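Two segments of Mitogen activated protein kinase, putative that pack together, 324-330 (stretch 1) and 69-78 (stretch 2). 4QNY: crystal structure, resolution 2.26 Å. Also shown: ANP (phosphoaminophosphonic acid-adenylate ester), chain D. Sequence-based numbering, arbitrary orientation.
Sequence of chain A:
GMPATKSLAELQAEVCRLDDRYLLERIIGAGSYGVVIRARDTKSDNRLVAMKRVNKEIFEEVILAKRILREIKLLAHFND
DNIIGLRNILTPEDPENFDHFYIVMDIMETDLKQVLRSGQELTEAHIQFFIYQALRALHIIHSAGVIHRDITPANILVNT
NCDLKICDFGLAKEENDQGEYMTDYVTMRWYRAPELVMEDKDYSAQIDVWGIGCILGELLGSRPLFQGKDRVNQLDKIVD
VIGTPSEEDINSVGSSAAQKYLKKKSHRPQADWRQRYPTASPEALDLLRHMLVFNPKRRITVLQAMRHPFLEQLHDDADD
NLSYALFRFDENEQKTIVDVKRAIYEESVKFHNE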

ATOM      1  N   TYR A 324     -12.406  -7.807 -12.859  1.00 53.95           N
ATOM      2  CA  TYR A 324     -11.185  -7.618 -13.632  1.00 57.59           C
ATOM      3  C   TYR A 324     -10.578  -8.955 -14.044  1.00 57.54           C
ATOM      4  O   TYR A 324     -10.936 -10.002 -13.505  1.00 57.62           O
ATOM      5  CB  TYR A 324     -10.166  -6.802 -12.833  1.00 60.26           C
ATOM      6  N   ALA A 325      -9.658  -8.912 -15.003  1.00 50.44           N
ATOM      7  CA  ALA A 325      -8.988 -10.117 -15.476  1.00 34.90           C
ATOM      8  C   ALA A 325      -7.978 -10.616 -14.448  1.00 39.13           C
ATOM      9  O   ALA A 325      -7.385  -9.827 -13.712  1.00 38.84           O
ATOM     10  CB  ALA A 325      -8.305  -9.859 -16.808  1.00 32.15           C
ATOM     11  N   LEU A 326      -7.786 -11.930 -14.406  1.00 38.88           N
ATOM     12  CA  LEU A 326      -6.873 -12.542 -13.449  1.00 37.78           C
ATOM     13  C   LEU A 326      -5.417 -12.284 -13.820  1.00 32.63           C
ATOM     14  O   LEU A 326      -4.997 -12.551 -14.945  1.00 39.22           O
ATOM     15  CB  LEU A 326      -7.125 -14.048 -13.357  1.00 40.93           C
ATOM     16  CG  LEU A 326      -6.435 -14.786 -12.210  1.00 49.49           C
ATOM     17  CD1 LEU A 326      -7.398 -14.989 -11.049  1.00 54.93           C
ATOM     18  CD2 LEU A 326      -5.866 -16.116 -12.681  1.00 54.25           C
ATOM     19  N   PHE A 327      -4.651 -11.761 -12.867  1.00 32.53           N
ATOM     20  CA  PHE A 327      -3.221 -11.557 -13.061  1.00 34.85           C
ATOM     21  C   PHE A 327      -2.494 -12.896 -12.994  1.00 37.21           C
ATOM     22  O   PHE A 327      -2.658 -13.650 -12.036  1.00 43.32           O
ATOM     23  CB  PHE A 327      -2.668 -10.592 -12.010  1.00 29.67           C
ATOM     24  CG  PHE A 327      -1.192 -10.330 -12.137  1.00 29.54           C
ATOM     25  CD1 PHE A 327      -0.715  -9.397 -13.042  1.00 27.18           C
ATOM     26  CD2 PHE A 327      -0.283 -11.007 -11.341  1.00 32.49           C
ATOM     27  CE1 PHE A 327       0.640  -9.150 -13.157  1.00 26.56           C
ATOM     28  CE2 PHE A 327       1.073 -10.766 -11.451  1.00 29.12           C
ATOM     29  CZ  PHE A 327       1.536  -9.837 -12.360  1.00 32.28           C
ATOM     30  N   ARG A 328      -1.696 -13.194 -14.014  1.00 41.40           N
ATOM     31  CA  ARG A 328      -0.979 -14.465 -14.056  1.00 53.85           C
ATOM     32  C   ARG A 328       0.428 -14.344 -13.478  1.00 55.23           C
ATOM     33  O   ARG A 328       1.264 -13.602 -13.995  1.00 56.50           O
ATOM     34  CB  ARG A 328      -0.914 -15.002 -15.486  1.00 58.52           C
ATOM     35  CG  ARG A 328      -0.116 -16.292 -15.615  1.00 60.17           C
ATOM     36  CD  ARG A 328      -0.243 -16.896 -17.002  1.00 62.68           C
ATOM     37  NE  ARG A 328      -0.782 -15.945 -17.969  1.00 70.37           N
ATOM     38  CZ  ARG A 328      -0.871 -16.178 -19.274  1.00 77.11           C
ATOM     39  NH1 ARG A 328      -0.450 -17.332 -19.773  1.00 75.12           N
ATOM     40  NH2 ARG A 328      -1.377 -15.256 -20.081  1.00 79.54           N
ATOM     41  N   PHE A 329       0.678 -15.088 -12.404  1.00 53.24           N
ATOM     42  CA  PHE A 329       1.977 -15.090 -11.740  1.00 52.17           C
ATOM     43  C   PHE A 329       2.910 -16.153 -12.315  1.00 67.62           C
ATOM     44  O   PHE A 329       2.622 -17.345 -12.231  1.00 66.72           O
ATOM     45  CB  PHE A 329       1.816 -15.333 -10.236  1.00 40.15           C
ATOM     46  CG  PHE A 329       0.979 -14.302  -9.532  1.00 31.53           C
ATOM     47  CD1 PHE A 329       1.572 -13.217  -8.907  1.00 28.57           C
ATOM     48  CD2 PHE A 329      -0.400 -14.430  -9.472  1.00 33.20           C
ATOM     49  CE1 PHE A 329       0.805 -12.272  -8.248  1.00 31.98           C
ATOM     50  CE2 PHE A 329      -1.172 -13.490  -8.817  1.00 34.63           C
ATOM     51  CZ  PHE A 329      -0.569 -12.410  -8.203  1.00 33.88           C
ATOM     52  N   ASP A 330       4.027 -15.715 -12.889  1.00 73.99           N
ATOM     53  CA  ASP A 330       5.078 -16.627 -13.332  1.00 87.93           C
ATOM     54  C   ASP A 330       6.430 -15.923 -13.363  1.00 89.58           C
ATOM     55  O   ASP A 330       7.014 -15.637 -12.318  1.00 91.69           O
ATOM     56  CB  ASP A 330       4.761 -17.211 -14.712  1.00 93.90           C
ATOM     57  CG  ASP A 330       3.871 -18.437 -14.637  1.00 99.87           C
ATOM     58  OD1 ASP A 330       4.351 -19.493 -14.169  1.00 98.70           O
ATOM     59  OD2 ASP A 330       2.695 -18.349 -15.047  1.00102.43           O
TER
HETATM   60  PG  ANP D 402       9.086   0.108  -3.375  1.00113.16           P
HETATM   61  O1G ANP D 402      10.100   0.958  -4.071  1.00112.11           O
HETATM   62  O2G ANP D 402       8.118  -0.523  -4.448  1.00 39.62           O
HETATM   63  O3G ANP D 402       9.825  -1.063  -2.608  1.00 61.08           O
HETATM   64  PB  ANP D 402       8.565   2.651  -2.237  1.00 24.36           P
HETATM   65  O1B ANP D 402      10.044   2.835  -2.130  1.00 41.58           O
HETATM   66  O2B ANP D 402       7.893   3.301  -0.992  1.00 13.73           O
HETATM   67  N3B ANP D 402       8.176   1.015  -2.265  1.00 33.02           N
HETATM   68  PA  ANP D 402       6.664   4.107  -3.631  1.00 22.80           P
HETATM   69  O1A ANP D 402       5.808   3.847  -2.450  1.00 20.43           O
HETATM   70  O2A ANP D 402       6.015   3.672  -4.948  1.00 21.54           O
HETATM   71  O3A ANP D 402       8.059   3.334  -3.548  1.00 30.52           O
HETATM   72  O5' ANP D 402       7.007   5.654  -3.653  1.00 25.62           O
HETATM   73  C5' ANP D 402       7.500   6.345  -2.487  1.00 26.91           C
HETATM   74  C4' ANP D 402       6.794   7.673  -2.367  1.00 21.07           C
HETATM   75  O4' ANP D 402       6.881   8.390  -3.615  1.00 22.84           O
HETATM   76  C3' ANP D 402       5.303   7.600  -2.071  1.00 20.08           C
HETATM   77  O3' ANP D 402       5.065   7.448  -0.676  1.00 25.61           O
HETATM   78  C2' ANP D 402       4.804   8.948  -2.593  1.00 25.53           C
HETATM   79  O2' ANP D 402       4.968   9.980  -1.626  1.00 21.23           O
HETATM   80  C1' ANP D 402       5.726   9.190  -3.796  1.00 28.79           C
HETATM   81  N9  ANP D 402       5.120   8.844  -5.077  1.00 26.50           N
HETATM   82  C8  ANP D 402       5.126   7.621  -5.690  1.00 18.58           C
HETATM   83  N7  ANP D 402       4.497   7.592  -6.844  1.00 16.66           N
HETATM   84  C5  ANP D 402       4.047   8.894  -6.992  1.00 11.82           C
HETATM   85  C6  ANP D 402       3.304   9.526  -8.015  1.00 15.93           C
HETATM   86  N6  ANP D 402       2.872   8.904  -9.113  1.00 21.42           N
HETATM   87  N1  ANP D 402       3.018  10.839  -7.859  1.00 18.56           N
HETATM   88  C2  ANP D 402       3.446  11.466  -6.760  1.00 15.93           C
HETATM   89  N3  ANP D 402       4.151  10.976  -5.736  1.00 21.21           N
HETATM   90  C4  ANP D 402       4.418   9.679  -5.917  1.00 21.29           C
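Stretch 2, residues 69-78: LREIKLLAHF

Stretch 2 is the tail of a helix, helical from Leu69 through His77 and leaving helical geometry at Phe78, and it lies along an extended run of backbone that forms no regular strand. The two stretches run in opposite senses: Phe327 CA is 7.2 Å from His77 CA, while Phe329 CA is 8.1 Å from Arg70 CA, so stepping forward along stretch 1 means climbing back up the helix by about two turns.

Contact begins at Ala325, whose O lies near the plane of the His77 ring, 3.2 Å from His77 CE1. Leu326 points its side chain away, and only its backbone comes close, with Leu326 C 3.9 Å from His77 NE2.

Phe327 is the centre of the contact. With chi1 at t, its ring packs against Lys73, Leu74 and His77, the last one turn on from Lys73. Leu74 CD2 lies over one face in a CH-pi contact, 3.6 Å from the centroid of the Phe327 ring and nearly on the normal; Lys73 CB meets the edge, 3.8 Å from Phe327 CZ. The ring also turns its edge to the face of His77, planes at 89° and centroids 5.3 Å apart.

Arg328 makes no contact. Phe329 starts sideways, but its ring reaches back: Phe329 CD1 sits over one face of the Arg70 guanidinium, 3.7 Å from Arg70 CZ. From Phe327 on, side-chain contact alternates: Phe327 and Phe329 engage the helix, Arg328 does not, and no clear hydrogen bond joins the stretches.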

ATOM      1  N   LEU A  69       9.941  -6.667 -10.759  1.00 21.93           N
ATOM      2  CA  LEU A  69       9.396  -7.135 -12.029  1.00 24.03           C
ATOM      3  C   LEU A  69       7.890  -7.327 -11.924  1.00 29.78           C
ATOM      4  O   LEU A  69       7.138  -6.946 -12.822  1.00 28.12           O
ATOM      5  CB  LEU A  69      10.065  -8.443 -12.457  1.00 20.61           C
ATOM      6  CG  LEU A  69       9.462  -9.140 -13.679  1.00 22.17           C
ATOM      7  CD1 LEU A  69       9.576  -8.261 -14.915  1.00 24.83           C
ATOM      8  CD2 LEU A  69      10.120 -10.491 -13.915  1.00 21.88           C
ATOM      9  N   ARG A  70       7.458  -7.918 -10.815  1.00 34.21           N
ATOM     10  CA  ARG A  70       6.042  -8.133 -10.559  1.00 32.67           C
ATOM     11  C   ARG A  70       5.306  -6.804 -10.415  1.00 26.43           C
ATOM     12  O   ARG A  70       4.169  -6.663 -10.864  1.00 27.03           O
ATOM     13  CB  ARG A  70       5.847  -8.986  -9.303  1.00 31.16           C
ATOM     14  CG  ARG A  70       4.392  -9.196  -8.915  1.00 34.08           C
ATOM     15  CD  ARG A  70       4.260 -10.002  -7.631  1.00 35.37           C
ATOM     16  NE  ARG A  70       4.622 -11.405  -7.817  1.00 38.47           N
ATOM     17  CZ  ARG A  70       4.498 -12.338  -6.879  1.00 47.19           C
ATOM     18  NH1 ARG A  70       4.017 -12.019  -5.684  1.00 21.60           N
ATOM     19  NH2 ARG A  70       4.851 -13.590  -7.134  1.00 46.54           N
ATOM     20  N   GLU A  71       5.965  -5.828  -9.797  1.00 22.16           N
ATOM     21  CA  GLU A  71       5.367  -4.514  -9.576  1.00 22.04           C
ATOM     22  C   GLU A  71       5.066  -3.801 -10.894  1.00 27.46           C
ATOM     23  O   GLU A  71       3.993  -3.222 -11.062  1.00 27.72           O
ATOM     24  CB  GLU A  71       6.282  -3.647  -8.709  1.00 23.85           C
ATOM     25  CG  GLU A  71       5.715  -2.269  -8.401  1.00 34.00           C
ATOM     26  CD  GLU A  71       6.641  -1.430  -7.539  1.00 46.93           C
ATOM     27  OE1 GLU A  71       7.582  -1.998  -6.944  1.00 49.41           O
ATOM     28  OE2 GLU A  71       6.429  -0.202  -7.458  1.00 48.88           O
ATOM     29  N   ILE A  72       6.018  -3.845 -11.821  1.00 19.16           N
ATOM     30  CA  ILE A  72       5.824  -3.252 -13.142  1.00 19.46           C
ATOM     31  C   ILE A  72       4.713  -3.973 -13.898  1.00 20.05           C
ATOM     32  O   ILE A  72       3.867  -3.337 -14.531  1.00 20.78           O
ATOM     33  CB  ILE A  72       7.127  -3.278 -13.973  1.00 26.57           C
ATOM     34  CG1 ILE A  72       7.999  -2.073 -13.624  1.00 22.85           C
ATOM     35  CG2 ILE A  72       6.828  -3.259 -15.464  1.00 41.07           C
ATOM     36  CD1 ILE A  72       9.211  -2.415 -12.813  1.00 33.91           C
ATOM     37  N   LYS A  73       4.713  -5.300 -13.818  1.00 23.56           N
ATOM     38  CA  LYS A  73       3.684  -6.106 -14.467  1.00 26.61           C
ATOM     39  C   LYS A  73       2.293  -5.754 -13.951  1.00 21.18           C
ATOM     40  O   LYS A  73       1.343  -5.651 -14.725  1.00 27.81           O
ATOM     41  CB  LYS A  73       3.954  -7.597 -14.258  1.00 32.19           C
ATOM     42  CG  LYS A  73       4.998  -8.180 -15.196  1.00 33.58           C
ATOM     43  CD  LYS A  73       4.967  -9.701 -15.158  1.00 44.04           C
ATOM     44  CE  LYS A  73       5.699 -10.302 -16.346  1.00 52.40           C
ATOM     45  NZ  LYS A  73       5.514 -11.779 -16.417  1.00 57.92           N
ATOM     46  N   LEU A  74       2.183  -5.567 -12.639  1.00 20.54           N
ATOM     47  CA  LEU A  74       0.909  -5.224 -12.019  1.00 20.67           C
ATOM     48  C   LEU A  74       0.443  -3.828 -12.420  1.00 20.74           C
ATOM     49  O   LEU A  74      -0.737  -3.619 -12.693  1.00 22.47           O
ATOM     50  CB  LEU A  74       1.015  -5.325 -10.497  1.00 20.19           C
ATOM     51  CG  LEU A  74       1.059  -6.745  -9.933  1.00 25.62           C
ATOM     52  CD1 LEU A  74       1.620  -6.734  -8.529  1.00 19.98           C
ATOM     53  CD2 LEU A  74      -0.328  -7.369  -9.950  1.00 27.01           C
ATOM     54  N   LEU A  75       1.373  -2.877 -12.454  1.00 20.28           N
ATOM     55  CA  LEU A  75       1.051  -1.511 -12.855  1.00 23.52           C
ATOM     56  C   LEU A  75       0.515  -1.467 -14.283  1.00 26.72           C
ATOM     57  O   LEU A  75      -0.416  -0.721 -14.584  1.00 31.99           O
ATOM     58  CB  LEU A  75       2.279  -0.607 -12.724  1.00 21.05           C
ATOM     59  CG  LEU A  75       2.680  -0.207 -11.304  1.00 32.67           C
ATOM     60  CD1 LEU A  75       4.018   0.514 -11.307  1.00 27.46           C
ATOM     61  CD2 LEU A  75       1.603   0.659 -10.668  1.00 19.50           C
ATOM     62  N   ALA A  76       1.104  -2.277 -15.156  1.00 24.99           N
ATOM     63  CA  ALA A  76       0.656  -2.363 -16.539  1.00 28.79           C
ATOM     64  C   ALA A  76      -0.632  -3.172 -16.643  1.00 28.83           C
ATOM     65  O   ALA A  76      -1.419  -2.991 -17.575  1.00 31.03           O
ATOM     66  CB  ALA A  76       1.740  -2.979 -17.410  1.00 22.64           C
ATOM     67  N   HIS A  77      -0.843  -4.060 -15.678  1.00 24.18           N
ATOM     68  CA  HIS A  77      -2.010  -4.935 -15.674  1.00 33.29           C
ATOM     69  C   HIS A  77      -3.302  -4.169 -15.407  1.00 42.18           C
ATOM     70  O   HIS A  77      -4.350  -4.490 -15.965  1.00 46.47           O
ATOM     71  CB  HIS A  77      -1.839  -6.044 -14.634  1.00 33.69           C
ATOM     72  CG  HIS A  77      -3.008  -6.975 -14.543  1.00 28.67           C
ATOM     73  ND1 HIS A  77      -4.019  -6.812 -13.622  1.00 36.11           N
ATOM     74  CD2 HIS A  77      -3.326  -8.079 -15.259  1.00 27.93           C
ATOM     75  CE1 HIS A  77      -4.910  -7.776 -13.774  1.00 35.21           C
ATOM     76  NE2 HIS A  77      -4.512  -8.559 -14.762  1.00 28.45           N
ATOM     77  N   PHE A  78      -3.222  -3.155 -14.551  1.00 42.63           N
ATOM     78  CA  PHE A  78      -4.402  -2.391 -14.166  1.00 39.40           C
ATOM     79  C   PHE A  78      -4.583  -1.128 -15.002  1.00 33.35           C
ATOM     80  O   PHE A  78      -3.618  -0.436 -15.324  1.00 33.17           O
ATOM     81  CB  PHE A  78      -4.339  -2.020 -12.682  1.00 29.84           C
ATOM     82  CG  PHE A  78      -4.395  -3.201 -11.758  1.00 29.60           C
ATOM     83  CD1 PHE A  78      -5.558  -3.944 -11.632  1.00 27.75           C
ATOM     84  CD2 PHE A  78      -3.291  -3.563 -11.006  1.00 26.56           C
ATOM     85  CE1 PHE A  78      -5.614  -5.030 -10.780  1.00 28.88           C
ATOM     86  CE2 PHE A  78      -3.340  -4.648 -10.153  1.00 30.95           C
ATOM     87  CZ  PHE A  78      -4.503  -5.382 -10.039  1.00 31.26           C
TER